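Local coordinates for protein peptide methionine sulfoxide reductase msrA/msrB (Neisseria gonorrhoeae, PDB 2H30) that probably relays electrons from DsbD, as the thioredoxin-like N-terminal domain of PilB, to the methionine sulfoxide reductase domains that follow it, at residues V134-Q146 and L150-S164. The protein carries 2 engineered substitutions. Sequence-based numbering, arbitrary orientation.
Sequences VQRIVKGSINEAQ and LIRNPNADLGSLKHS
V138 and L158 meet at the apolar centre, where CG2 of V138 lies 3.8 Å from CD1 of L158. L150 joins them from the helix, its CD1 packing 4.1 Å from CD1 of I142, so the edge strand, the loop after it and the C-terminal tail share one small core. L158 turns CD1 toward V138 and over one face of the R136 guanidinium, while CD2 rests against CB of Q146. The arginine has CG anti to the backbone N (chi1 -174°) and bends at chi2, which brings the edge of the guanidinium to the carbonyls of the tail. There R136 NH1 donates to P154 O (2.7 Å) and to A156 O (2.8 Å), and R136 NH2 also reaches A156 O, nearly in line with its C=O bond. Both carbonyl oxygens lie in the guanidinium plane, so three bonds fix the rotation of the group and tie the turn N153-A156 to the strand. Beside it, the ring of P154 packs on CB and OE1 of Q135. Beyond L158, Q146 works in two directions. Q146 NE2 gives a fairly straight bond to L158 O (2.9 Å), approaching from above the carbonyl plane, on the face opposite that used by L161 N; OE1 accepts from N143 N. In return N143 OD1 accepts from the backbone N of Q146 (2.8 Å), and its ND2 makes a weak bond to L161 O. CD1 of L161 covers A145, and the L161 and Q146 side chains slide past each other in opposite directions, CB against CG. Reciprocal bonding of N143 and Q146 is a capping box at the start of helix 144-152. Strand 134-139, with a classic beta bulge where Q135 and R136 face L127, leads through a loop into this C-terminal helix, the closing part of the C-terminal beta-beta-alpha unit of a thioredoxin fold, with the tail folded back over helix and strand.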
loop_
_atom_site.group_PDB
_atom_site.type_symbol
_atom_site.label_atom_id
_atom_site.label_comp_id
_atom_site.label_asym_id
_atom_site.label_seq_id
_atom_site.Cartn_x
_atom_site.Cartn_y
_atom_site.Cartn_z
ATOM N N VAL A 134 -11.990 -1.057 7.113
ATOM C CA VAL A 134 -10.831 -1.953 7.132
ATOM C C VAL A 134 -11.321 -3.382 7.305
ATOM O O VAL A 134 -12.032 -3.731 8.267
ATOM C CB VAL A 134 -9.911 -1.627 8.293
ATOM C CG1 VAL A 134 -8.697 -2.586 8.313
ATOM C CG2 VAL A 134 -9.388 -0.181 8.117
ATOM N N GLN A 135 -10.938 -4.260 6.359
ATOM C CA GLN A 135 -11.373 -5.664 6.371
ATOM C C GLN A 135 -10.306 -6.665 6.780
ATOM O O GLN A 135 -10.607 -7.712 7.354
ATOM C CB GLN A 135 -11.943 -6.058 5.021
ATOM C CG GLN A 135 -13.167 -5.193 4.741
ATOM C CD GLN A 135 -13.822 -5.487 3.455
ATOM O OE1 GLN A 135 -13.177 -5.842 2.493
ATOM N NE2 GLN A 135 -15.127 -5.174 3.391
ATOM N N ARG A 136 -9.043 -6.350 6.515
ATOM C CA ARG A 136 -7.998 -7.299 6.815
ATOM C C ARG A 136 -6.681 -6.539 6.883
ATOM O O ARG A 136 -6.453 -5.593 6.106
ATOM C CB ARG A 136 -7.877 -8.324 5.639
ATOM C CG ARG A 136 -6.917 -9.476 5.838
ATOM C CD ARG A 136 -7.581 -10.559 6.762
ATOM N NE ARG A 136 -6.726 -11.723 6.892
ATOM C CZ ARG A 136 -6.899 -12.816 6.157
ATOM N NH1 ARG A 136 -7.893 -12.860 5.267
ATOM N NH2 ARG A 136 -6.086 -13.840 6.353
ATOM N N ILE A 137 -5.845 -6.931 7.836
ATOM C CA ILE A 137 -4.433 -6.458 7.899
ATOM C C ILE A 137 -3.538 -7.684 7.989
ATOM O O ILE A 137 -3.777 -8.633 8.763
ATOM C CB ILE A 137 -4.173 -5.583 9.157
ATOM C CG1 ILE A 137 -5.024 -4.305 9.077
ATOM C CG2 ILE A 137 -2.711 -5.199 9.228
ATOM C CD1 ILE A 137 -5.161 -3.559 10.413
ATOM N N VAL A 138 -2.526 -7.706 7.117
ATOM C CA VAL A 138 -1.588 -8.804 7.062
ATOM C C VAL A 138 -0.209 -8.268 7.362
ATOM O O VAL A 138 0.283 -7.381 6.679
ATOM C CB VAL A 138 -1.611 -9.463 5.647
ATOM C CG1 VAL A 138 -0.581 -10.602 5.575
ATOM C CG2 VAL A 138 -3.050 -9.986 5.345
ATOM N N LYS A 139 0.454 -8.869 8.379
ATOM C CA LYS A 139 1.852 -8.511 8.668
ATOM C C LYS A 139 2.755 -9.313 7.738
ATOM O O LYS A 139 2.581 -10.536 7.601
ATOM C CB LYS A 139 2.175 -8.944 10.103
ATOM C CG LYS A 139 3.537 -8.654 10.596
ATOM C CD LYS A 139 3.579 -9.002 12.123
ATOM C CE LYS A 139 2.751 -7.974 12.929
ATOM N NZ LYS A 139 2.586 -8.242 14.412
ATOM N N GLY A 140 3.695 -8.610 7.119
ATOM C CA GLY A 140 4.745 -9.225 6.281
ATOM C C GLY A 140 4.327 -9.325 4.844
ATOM O O GLY A 140 3.309 -8.753 4.454
ATOM N N SER A 141 5.190 -9.994 4.089
ATOM C CA SER A 141 5.013 -10.116 2.649
ATOM C C SER A 141 3.890 -11.046 2.296
ATOM O O SER A 141 3.598 -12.008 3.037
ATOM C CB SER A 141 6.264 -10.686 2.002
ATOM O OG SER A 141 7.348 -9.877 2.256
ATOM N N ILE A 142 3.302 -10.799 1.120
ATOM C CA ILE A 142 2.326 -11.711 0.543
ATOM C C ILE A 142 2.759 -11.970 -0.898
ATOM O O ILE A 142 3.400 -11.100 -1.518
ATOM C CB ILE A 142 0.867 -11.261 0.598
ATOM C CG1 ILE A 142 0.635 -9.974 -0.206
ATOM C CG2 ILE A 142 0.411 -11.103 2.062
ATOM C CD1 ILE A 142 -0.812 -9.476 -0.215
ATOM N N ASN A 143 2.423 -13.175 -1.369
ATOM C CA ASN A 143 2.663 -13.474 -2.780
ATOM C C ASN A 143 1.492 -13.108 -3.688
ATOM O O ASN A 143 0.429 -12.684 -3.203
ATOM C CB ASN A 143 3.113 -14.945 -2.944
ATOM C CG ASN A 143 2.090 -15.932 -2.474
ATOM O OD1 ASN A 143 0.892 -15.781 -2.686
ATOM N ND2 ASN A 143 2.574 -17.018 -1.785
ATOM N N GLU A 144 1.674 -13.272 -5.006
ATOM C CA GLU A 144 0.617 -12.814 -5.977
ATOM C C GLU A 144 -0.711 -13.558 -5.833
ATOM O O GLU A 144 -1.797 -12.917 -5.807
ATOM C CB GLU A 144 1.093 -12.919 -7.391
ATOM C CG GLU A 144 0.134 -12.304 -8.308
ATOM C CD GLU A 144 0.597 -12.376 -9.754
ATOM O OE1 GLU A 144 -0.164 -11.930 -10.640
ATOM O OE2 GLU A 144 1.749 -12.821 -9.967
ATOM N N ALA A 145 -0.618 -14.833 -5.471
ATOM C CA ALA A 145 -1.802 -15.661 -5.242
ATOM C C ALA A 145 -2.547 -15.255 -4.006
ATOM O O ALA A 145 -3.766 -15.221 -4.010
ATOM C CB ALA A 145 -1.385 -17.178 -5.144
ATOM N N GLN A 146 -1.802 -14.969 -2.920
ATOM C CA GLN A 146 -2.414 -14.450 -1.679
ATOM C C GLN A 146 -3.066 -13.068 -1.911
ATOM O O GLN A 146 -4.190 -12.820 -1.453
ATOM C CB GLN A 146 -1.339 -14.304 -0.611
ATOM C CG GLN A 146 -0.927 -15.682 -0.047
ATOM C CD GLN A 146 0.273 -15.577 0.839
ATOM O OE1 GLN A 146 1.195 -14.766 0.608
ATOM N NE2 GLN A 146 0.325 -16.471 1.868
ATOM N N LEU A 150 -7.020 -12.280 -1.548
ATOM C CA LEU A 150 -7.572 -11.217 -0.659
ATOM C C LEU A 150 -8.520 -10.260 -1.377
ATOM O O LEU A 150 -9.520 -9.782 -0.807
ATOM C CB LEU A 150 -6.448 -10.346 -0.090
ATOM C CG LEU A 150 -5.601 -10.885 1.038
ATOM C CD1 LEU A 150 -4.616 -9.725 1.388
ATOM C CD2 LEU A 150 -6.520 -11.129 2.239
ATOM N N ILE A 151 -8.250 -9.926 -2.635
ATOM C CA ILE A 151 -9.114 -8.951 -3.339
ATOM C C ILE A 151 -10.433 -9.604 -3.709
ATOM O O ILE A 151 -11.437 -8.897 -3.872
ATOM C CB ILE A 151 -8.482 -8.237 -4.541
ATOM C CG1 ILE A 151 -8.172 -9.196 -5.683
ATOM C CG2 ILE A 151 -7.194 -7.491 -4.124
ATOM C CD1 ILE A 151 -7.733 -8.424 -6.985
ATOM N N ARG A 152 -10.418 -10.933 -3.806
ATOM C CA ARG A 152 -11.649 -11.676 -4.026
ATOM C C ARG A 152 -12.410 -11.893 -2.727
ATOM O O ARG A 152 -13.650 -11.749 -2.735
ATOM C CB ARG A 152 -11.382 -13.021 -4.698
ATOM C CG ARG A 152 -12.654 -13.663 -5.206
ATOM C CD ARG A 152 -12.402 -15.086 -5.593
ATOM N NE ARG A 152 -12.182 -15.895 -4.425
ATOM C CZ ARG A 152 -11.053 -16.495 -4.088
ATOM N NH1 ARG A 152 -9.978 -16.391 -4.841
ATOM N NH2 ARG A 152 -10.996 -17.195 -2.972
ATOM N N ASN A 153 -11.715 -12.239 -1.650
ATOM C CA ASN A 153 -12.407 -12.544 -0.366
ATOM C C ASN A 153 -11.538 -12.015 0.760
ATOM O O ASN A 153 -10.474 -12.574 1.013
ATOM C CB ASN A 153 -12.592 -14.065 -0.227
ATOM C CG ASN A 153 -13.120 -14.487 1.163
ATOM O OD1 ASN A 153 -13.557 -13.669 1.939
ATOM N ND2 ASN A 153 -13.017 -15.778 1.477
ATOM N N PRO A 154 -11.984 -10.904 1.423
ATOM C CA PRO A 154 -11.116 -10.353 2.498
ATOM C C PRO A 154 -10.789 -11.337 3.635
ATOM O O PRO A 154 -9.786 -11.148 4.364
ATOM C CB PRO A 154 -11.978 -9.212 3.073
ATOM C CG PRO A 154 -13.399 -9.483 2.603
ATOM C CD PRO A 154 -13.232 -10.144 1.231
ATOM N N ASN A 155 -11.596 -12.408 3.755
ATOM C CA ASN A 155 -11.384 -13.422 4.790
ATOM C C ASN A 155 -10.661 -14.653 4.297
ATOM O O ASN A 155 -10.567 -15.655 4.995
ATOM C CB ASN A 155 -12.719 -13.851 5.406
ATOM C CG ASN A 155 -13.440 -12.692 6.020
ATOM O OD1 ASN A 155 -12.834 -11.922 6.775
ATOM N ND2 ASN A 155 -14.687 -12.524 5.662
ATOM N N ALA A 156 -10.062 -14.537 3.112
ATOM C CA ALA A 156 -9.262 -15.638 2.589
ATOM C C ALA A 156 -8.251 -16.205 3.545
ATOM O O ALA A 156 -7.494 -15.470 4.207
ATOM C CB ALA A 156 -8.528 -15.191 1.298
ATOM N N ASP A 157 -8.098 -17.541 3.522
ATOM C CA ASP A 157 -7.087 -18.189 4.259
ATOM C C ASP A 157 -5.727 -18.107 3.556
ATOM O O ASP A 157 -5.436 -18.893 2.638
ATOM C CB ASP A 157 -7.452 -19.680 4.459
ATOM C CG ASP A 157 -6.369 -20.457 5.171
ATOM O OD1 ASP A 157 -5.234 -19.937 5.444
ATOM O OD2 ASP A 157 -6.648 -21.655 5.461
ATOM N N LEU A 158 -4.902 -17.145 3.928
ATOM C CA LEU A 158 -3.634 -17.001 3.260
ATOM C C LEU A 158 -2.563 -18.018 3.621
ATOM O O LEU A 158 -1.645 -18.288 2.861
ATOM C CB LEU A 158 -3.128 -15.560 3.480
ATOM C CG LEU A 158 -4.125 -14.487 3.104
ATOM C CD1 LEU A 158 -3.429 -13.135 3.340
ATOM C CD2 LEU A 158 -4.595 -14.562 1.674
ATOM N N GLY A 159 -2.613 -18.555 4.838
ATOM C CA GLY A 159 -1.664 -19.565 5.266
ATOM C C GLY A 159 -1.652 -20.816 4.418
ATOM O O GLY A 159 -0.625 -21.417 4.277
ATOM N N SER A 160 -2.791 -21.173 3.814
ATOM C CA SER A 160 -2.840 -22.368 2.998
ATOM C C SER A 160 -2.017 -22.236 1.723
ATOM O O SER A 160 -1.700 -23.231 1.097
ATOM C CB SER A 160 -4.285 -22.757 2.743
ATOM O OG SER A 160 -4.859 -22.970 4.037
ATOM N N LEU A 161 -1.654 -20.981 1.365
ATOM C CA LEU A 161 -0.779 -20.656 0.223
ATOM C C LEU A 161 0.660 -20.186 0.603
ATOM O O LEU A 161 1.446 -19.767 -0.273
ATOM C CB LEU A 161 -1.431 -19.475 -0.562
ATOM C CG LEU A 161 -2.711 -19.814 -1.258
ATOM C CD1 LEU A 161 -3.416 -18.536 -1.681
ATOM C CD2 LEU A 161 -2.428 -20.669 -2.506
ATOM N N LYS A 162 0.987 -20.266 1.894
ATOM C CA LYS A 162 2.298 -19.786 2.392
ATOM C C LYS A 162 3.478 -20.443 1.689
ATOM O O LYS A 162 4.483 -19.770 1.381
ATOM C CB LYS A 162 2.394 -19.947 3.921
ATOM C CG LYS A 162 3.550 -19.138 4.539
ATOM C CD LYS A 162 3.925 -19.724 5.928
ATOM C CE LYS A 162 4.973 -18.863 6.661
ATOM N NZ LYS A 162 5.031 -19.313 8.094
ATOM N N HIS A 163 3.327 -21.738 1.379
ATOM C CA HIS A 163 4.421 -22.540 0.778
ATOM C C HIS A 163 4.242 -22.779 -0.702
ATOM O O HIS A 163 4.850 -23.703 -1.263
ATOM C CB HIS A 163 4.523 -23.890 1.480
ATOM C CG HIS A 163 4.787 -23.767 2.938
ATOM N ND1 HIS A 163 5.963 -23.241 3.431
ATOM C CD2 HIS A 163 4.014 -24.050 4.011
ATOM C CE1 HIS A 163 5.905 -23.219 4.750
ATOM N NE2 HIS A 163 4.732 -23.702 5.126
ATOM N N SER A 164 3.414 -21.967 -1.348
ATOM C CA SER A 164 3.218 -22.151 -2.794
ATOM C C SER A 164 4.419 -21.624 -3.591
ATOM O O SER A 164 5.194 -20.768 -3.097
ATOM C CB SER A 164 1.905 -21.546 -3.274
ATOM O OG SER A 164 1.844 -20.172 -3.054
ATOM O OXT SER A 164 4.638 -22.031 -4.741
#